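Monoacylglycerol lipase (Palaeococcus ferrophilus, PDB 6QE2) probably hydrolyses monoacylglycerols to free fatty acid and glycerol, as a serine hydrolase of the alpha/beta-hydrolase clan. Local coordinates at residues H185-V199 with E209-K221. Numbering follows the deposited sequence.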
loop_
_atom_site.group_PDB
_atom_site.type_symbol
_atom_site.label_atom_id
_atom_site.label_comp_id
_atom_site.label_asym_id
_atom_site.label_seq_id
_atom_site.Cartn_x
_atom_site.Cartn_y
_atom_site.Cartn_z
ATOM N N HIS A 185 10.534 9.552 3.848
ATOM C CA HIS A 185 11.429 9.698 4.984
ATOM C C HIS A 185 11.655 11.164 5.328
ATOM O O HIS A 185 11.642 11.534 6.506
ATOM C CB HIS A 185 12.746 8.994 4.684
ATOM C CG HIS A 185 12.619 7.508 4.578
ATOM N ND1 HIS A 185 12.496 6.693 5.683
ATOM C CD2 HIS A 185 12.595 6.688 3.502
ATOM C CE1 HIS A 185 12.406 5.434 5.292
ATOM N NE2 HIS A 185 12.464 5.404 3.972
ATOM N N LYS A 186 11.837 12.016 4.314
ATOM C CA LYS A 186 12.159 13.418 4.568
ATOM C C LYS A 186 11.030 14.133 5.300
ATOM O O LYS A 186 11.285 15.002 6.144
ATOM C CB LYS A 186 12.476 14.134 3.256
ATOM C CG LYS A 186 13.817 13.752 2.664
ATOM C CD LYS A 186 14.080 14.494 1.366
ATOM C CE LYS A 186 15.435 14.122 0.794
ATOM N NZ LYS A 186 15.683 14.776 -0.522
ATOM N N GLU A 187 9.778 13.784 4.997
ATOM C CA GLU A 187 8.615 14.466 5.548
ATOM C C GLU A 187 7.948 13.687 6.679
ATOM O O GLU A 187 6.785 13.961 7.003
ATOM C CB GLU A 187 7.610 14.758 4.433
ATOM C CG GLU A 187 8.203 15.558 3.285
ATOM C CD GLU A 187 7.171 15.998 2.263
ATOM O OE1 GLU A 187 5.960 15.775 2.483
ATOM O OE2 GLU A 187 7.577 16.571 1.229
ATOM N N ALA A 188 8.669 12.748 7.299
ATOM C CA ALA A 188 8.077 11.884 8.319
ATOM C C ALA A 188 7.469 12.690 9.463
ATOM O O ALA A 188 6.432 12.306 10.021
ATOM C CB ALA A 188 9.132 10.915 8.853
ATOM N N GLU A 189 8.091 13.816 9.820
ATOM C CA GLU A 189 7.605 14.633 10.926
ATOM C C GLU A 189 6.280 15.328 10.631
ATOM O O GLU A 189 5.672 15.876 11.556
ATOM C CB GLU A 189 8.661 15.670 11.317
ATOM C CG GLU A 189 9.964 15.045 11.778
ATOM C CD GLU A 189 10.821 15.991 12.599
ATOM O OE1 GLU A 189 10.513 17.199 12.643
ATOM O OE2 GLU A 189 11.805 15.518 13.207
ATOM N N ARG A 190 5.822 15.332 9.379
ATOM C CA ARG A 190 4.549 15.963 9.049
ATOM C C ARG A 190 3.348 15.132 9.484
ATOM O O ARG A 190 2.242 15.674 9.581
ATOM C CB ARG A 190 4.460 16.225 7.543
ATOM C CG ARG A 190 5.540 17.146 7.015
ATOM C CD ARG A 190 5.322 17.494 5.545
ATOM N NE ARG A 190 4.122 18.293 5.321
ATOM C CZ ARG A 190 3.570 18.487 4.127
ATOM N NH1 ARG A 190 4.110 17.933 3.049
ATOM N NH2 ARG A 190 2.477 19.232 4.007
ATOM N N ILE A 191 3.545 13.840 9.747
ATOM C CA ILE A 191 2.429 12.993 10.131
ATOM C C ILE A 191 1.965 13.376 11.533
ATOM O O ILE A 191 2.774 13.461 12.469
ATOM C CB ILE A 191 2.810 11.511 10.073
ATOM C CG1 ILE A 191 3.089 11.118 8.601
ATOM C CG2 ILE A 191 1.641 10.677 10.679
ATOM C CD1 ILE A 191 3.283 9.668 8.361
ATOM N N LYS A 192 0.643 13.574 11.675
ATOM C CA LYS A 192 -0.011 13.872 12.957
ATOM C C LYS A 192 -0.956 12.788 13.431
ATOM O O LYS A 192 -1.234 12.715 14.641
ATOM C CB LYS A 192 -0.799 15.186 12.845
ATOM C CG LYS A 192 0.081 16.394 12.498
ATOM C CD LYS A 192 1.125 16.645 13.649
ATOM C CE LYS A 192 1.684 18.082 13.677
ATOM N NZ LYS A 192 2.774 18.347 12.681
ATOM N N ALA A 193 -1.448 11.934 12.531
ATOM C CA ALA A 193 -2.389 10.875 12.881
ATOM C C ALA A 193 -1.633 9.639 13.401
ATOM O O ALA A 193 -0.462 9.445 13.077
ATOM C CB ALA A 193 -3.226 10.499 11.653
ATOM N N PRO A 194 -2.290 8.760 14.143
ATOM C CA PRO A 194 -1.629 7.534 14.606
ATOM C C PRO A 194 -1.207 6.635 13.451
ATOM O O PRO A 194 -1.856 6.585 12.406
ATOM C CB PRO A 194 -2.700 6.858 15.473
ATOM C CG PRO A 194 -3.565 7.978 15.927
ATOM C CD PRO A 194 -3.616 8.934 14.767
ATOM N N VAL A 195 -0.110 5.906 13.662
ATOM C CA VAL A 195 0.536 5.108 12.623
ATOM C C VAL A 195 0.723 3.678 13.111
ATOM O O VAL A 195 1.146 3.450 14.250
ATOM C CB VAL A 195 1.904 5.706 12.220
ATOM C CG1 VAL A 195 2.656 4.756 11.275
ATOM C CG2 VAL A 195 1.735 7.079 11.606
ATOM N N LEU A 196 0.429 2.714 12.238
ATOM C CA LEU A 196 0.787 1.313 12.448
ATOM C C LEU A 196 1.523 0.816 11.212
ATOM O O LEU A 196 1.000 0.908 10.097
ATOM C CB LEU A 196 -0.454 0.453 12.715
ATOM C CG LEU A 196 -0.253 -1.065 12.741
ATOM C CD1 LEU A 196 0.700 -1.492 13.872
ATOM C CD2 LEU A 196 -1.599 -1.783 12.858
ATOM N N LEU A 197 2.740 0.308 11.405
ATOM C CA LEU A 197 3.522 -0.304 10.341
ATOM C C LEU A 197 3.644 -1.799 10.607
ATOM O O LEU A 197 3.931 -2.210 11.734
ATOM C CB LEU A 197 4.920 0.327 10.278
ATOM C CG LEU A 197 4.951 1.854 10.185
ATOM C CD1 LEU A 197 6.387 2.346 10.288
ATOM C CD2 LEU A 197 4.334 2.327 8.875
ATOM N N LEU A 198 3.448 -2.610 9.566
ATOM C CA LEU A 198 3.535 -4.064 9.674
ATOM C C LEU A 198 4.512 -4.581 8.628
ATOM O O LEU A 198 4.353 -4.289 7.437
ATOM C CB LEU A 198 2.167 -4.730 9.479
ATOM C CG LEU A 198 0.997 -4.223 10.314
ATOM C CD1 LEU A 198 -0.013 -3.588 9.386
ATOM C CD2 LEU A 198 0.352 -5.348 11.099
ATOM N N VAL A 199 5.523 -5.341 9.062
ATOM C CA VAL A 199 6.551 -5.840 8.156
ATOM C C VAL A 199 6.854 -7.306 8.437
ATOM O O VAL A 199 6.724 -7.784 9.569
ATOM C CB VAL A 199 7.852 -5.008 8.249
ATOM C CG1 VAL A 199 7.599 -3.576 7.813
ATOM C CG2 VAL A 199 8.405 -5.048 9.666
ATOM N N GLU A 209 13.876 -2.636 6.992
ATOM C CA GLU A 209 14.610 -1.555 7.616
ATOM C C GLU A 209 14.032 -0.213 7.179
ATOM O O GLU A 209 14.163 0.771 7.881
ATOM C CB GLU A 209 16.103 -1.640 7.327
ATOM C CG GLU A 209 16.939 -0.701 8.170
ATOM C CD GLU A 209 16.960 -1.059 9.645
ATOM O OE1 GLU A 209 16.702 -2.211 9.981
ATOM O OE2 GLU A 209 17.266 -0.182 10.457
ATOM N N GLY A 210 13.396 -0.172 6.013
ATOM C CA GLY A 210 12.791 1.065 5.576
ATOM C C GLY A 210 11.721 1.495 6.570
ATOM O O GLY A 210 11.652 2.648 6.919
ATOM N N SER A 211 10.888 0.565 7.011
ATOM C CA SER A 211 9.870 0.850 8.022
ATOM C C SER A 211 10.488 1.175 9.384
ATOM O O SER A 211 10.016 2.034 10.105
ATOM C CB SER A 211 8.860 -0.287 8.138
ATOM O OG SER A 211 7.922 -0.223 7.103
ATOM N N ARG A 212 11.548 0.462 9.732
ATOM C CA ARG A 212 12.218 0.712 10.993
ATOM C C ARG A 212 12.779 2.126 11.015
ATOM O O ARG A 212 12.708 2.782 12.025
ATOM C CB ARG A 212 13.310 -0.321 11.270
ATOM C CG ARG A 212 12.829 -1.757 11.276
ATOM C CD ARG A 212 13.891 -2.725 11.778
ATOM N NE ARG A 212 13.480 -4.113 11.615
ATOM C CZ ARG A 212 13.973 -4.933 10.702
ATOM N NH1 ARG A 212 14.914 -4.516 9.880
ATOM N NH2 ARG A 212 13.537 -6.173 10.614
ATOM N N ARG A 213 13.362 2.586 9.912
ATOM C CA ARG A 213 13.863 3.952 9.867
ATOM C C ARG A 213 12.731 4.958 9.972
ATOM O O ARG A 213 12.830 5.938 10.666
ATOM C CB ARG A 213 14.649 4.237 8.598
ATOM C CG ARG A 213 15.905 3.425 8.415
ATOM C CD ARG A 213 16.940 3.686 9.490
ATOM N NE ARG A 213 16.876 2.657 10.510
ATOM C CZ ARG A 213 16.645 2.895 11.789
ATOM N NH1 ARG A 213 16.579 1.886 12.644
ATOM N NH2 ARG A 213 16.497 4.139 12.210
ATOM N N LEU A 214 11.632 4.683 9.286
ATOM C CA LEU A 214 10.490 5.577 9.307
ATOM C C LEU A 214 9.915 5.700 10.711
ATOM O O LEU A 214 9.570 6.778 11.142
ATOM C CB LEU A 214 9.395 5.122 8.350
ATOM C CG LEU A 214 8.200 6.072 8.325
ATOM C CD1 LEU A 214 8.585 7.393 7.701
ATOM C CD2 LEU A 214 7.027 5.467 7.594
ATOM N N PHE A 215 9.869 4.594 11.435
ATOM C CA PHE A 215 9.327 4.594 12.772
ATOM C C PHE A 215 10.115 5.557 13.655
ATOM O O PHE A 215 9.543 6.340 14.384
ATOM C CB PHE A 215 9.406 3.181 13.331
ATOM C CG PHE A 215 8.873 3.046 14.718
ATOM C CD1 PHE A 215 7.528 2.882 14.934
ATOM C CD2 PHE A 215 9.719 3.072 15.803
ATOM C CE1 PHE A 215 7.034 2.748 16.203
ATOM C CE2 PHE A 215 9.230 2.937 17.080
ATOM C CZ PHE A 215 7.883 2.777 17.278
ATOM N N GLU A 216 11.432 5.503 13.565
ATOM C CA GLU A 216 12.299 6.398 14.317
ATOM C C GLU A 216 12.209 7.847 13.836
ATOM O O GLU A 216 12.426 8.769 14.591
ATOM C CB GLU A 216 13.723 5.845 14.354
ATOM C CG GLU A 216 13.685 4.361 14.652
ATOM C CD GLU A 216 14.972 3.781 15.179
ATOM O OE1 GLU A 216 16.050 4.200 14.738
ATOM O OE2 GLU A 216 14.888 2.880 16.026
ATOM N N GLU A 217 11.890 8.031 12.563
ATOM C CA GLU A 217 11.795 9.357 11.975
ATOM C C GLU A 217 10.487 10.046 12.329
ATOM O O GLU A 217 10.408 11.256 12.347
ATOM C CB GLU A 217 11.944 9.280 10.458
ATOM C CG GLU A 217 13.374 9.095 9.999
ATOM C CD GLU A 217 13.477 8.468 8.627
ATOM O OE1 GLU A 217 14.584 8.404 8.082
ATOM O OE2 GLU A 217 12.449 8.034 8.101
ATOM N N LEU A 218 9.454 9.268 12.605
ATOM C CA LEU A 218 8.171 9.842 12.949
ATOM C C LEU A 218 8.238 10.590 14.268
ATOM O O LEU A 218 8.968 10.201 15.163
ATOM C CB LEU A 218 7.117 8.755 13.064
ATOM C CG LEU A 218 6.695 7.990 11.820
ATOM C CD1 LEU A 218 5.913 6.767 12.245
ATOM C CD2 LEU A 218 5.865 8.863 10.899
ATOM N N LYS A 219 7.460 11.660 14.376
ATOM C CA LYS A 219 7.403 12.450 15.595
ATOM C C LYS A 219 6.092 12.239 16.331
ATOM O O LYS A 219 5.983 12.564 17.501
ATOM C CB LYS A 219 7.617 13.926 15.306
ATOM C CG LYS A 219 9.068 14.277 15.044
ATOM C CD LYS A 219 9.972 13.814 16.171
ATOM C CE LYS A 219 11.344 13.415 15.655
ATOM N NZ LYS A 219 11.472 11.934 15.565
ATOM N N VAL A 220 5.091 11.713 15.635
ATOM C CA VAL A 220 3.816 11.418 16.269
ATOM C C VAL A 220 4.045 10.389 17.367
ATOM O O VAL A 220 4.839 9.449 17.213
ATOM C CB VAL A 220 2.798 10.930 15.222
ATOM C CG1 VAL A 220 3.259 9.626 14.571
ATOM C CG2 VAL A 220 1.415 10.771 15.836
ATOM N N LYS A 221 3.377 10.582 18.504
ATOM C CA LYS A 221 3.632 9.718 19.650
ATOM C C LYS A 221 2.951 8.365 19.502
ATOM O O LYS A 221 3.536 7.335 19.855
ATOM C CB LYS A 221 3.208 10.422 20.937
ATOM C CG LYS A 221 4.022 11.679 21.192
ATOM C CD LYS A 221 3.548 12.451 22.403
ATOM C CE LYS A 221 4.478 13.621 22.672
ATOM N NZ LYS A 221 4.859 14.314 21.409
HETATM O O HOH W 1 5.296 12.304 12.530
HETATM O O HOH W 2 12.651 13.069 11.602
#
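Glu-217 OE2 takes a hydrogen bond from His-185 ND1 at 2.8 Å, nearly straight at 163°. The oxygen offers its syn lone pair and lies in the plane of the imidazole, while the carboxylate is turned 75° against the ring. The Glu-217 chain runs extended beyond CG, which brings its carboxylate to the ring edge. NE2, beyond CE1, donates to Leu-114 O, so both nitrogens are held and the ring rotation is fixed, consistent with a protonated, positively charged imidazole. CE1 meets Gly-210 O at the ring edge, 3.3 Å away. A leucine in place of His-185 would probably leave Glu-217 OE2 and Leu-114 O each without its N-H donor. Ala-188 CB packs on Glu-217 CB at 3.6 Å and on Leu-214 CD1.

Strand 195-199 and helix 209-217 run nearly antiparallel, their axes 9.0 Å apart. They belong to a beta-alpha-beta unit, completed by strand 223-228, of the alpha/beta-hydrolase fold. Leu-218 CD1 meets Val-195 CG1 tip to tip, and its CD2 touches Ile-191 CD1 at 3.7 Å. Leu-197 CD1 rests against Ser-211 O.

Beyond the C-terminal end of helix 209-217, with CG1 between the backbone N and the carbonyl carbon (chi1 63°), Val-220 turns CG2 onto Lys-192 O and Ala-193 O. Ala-193 O is buried under this methyl and has no hydrogen-bond partner in the model. Water 1 bridges Ala-188 O, Ile-191 O and Lys-219 N; water 2 links Glu-189 OE2 to Glu-217 O. Glu-189 lies alongside Lys-219, but Lys-219 NZ stays 4.3 Å from Glu-189 OE2, beyond a salt bridge, and bonds to Leu-218 O.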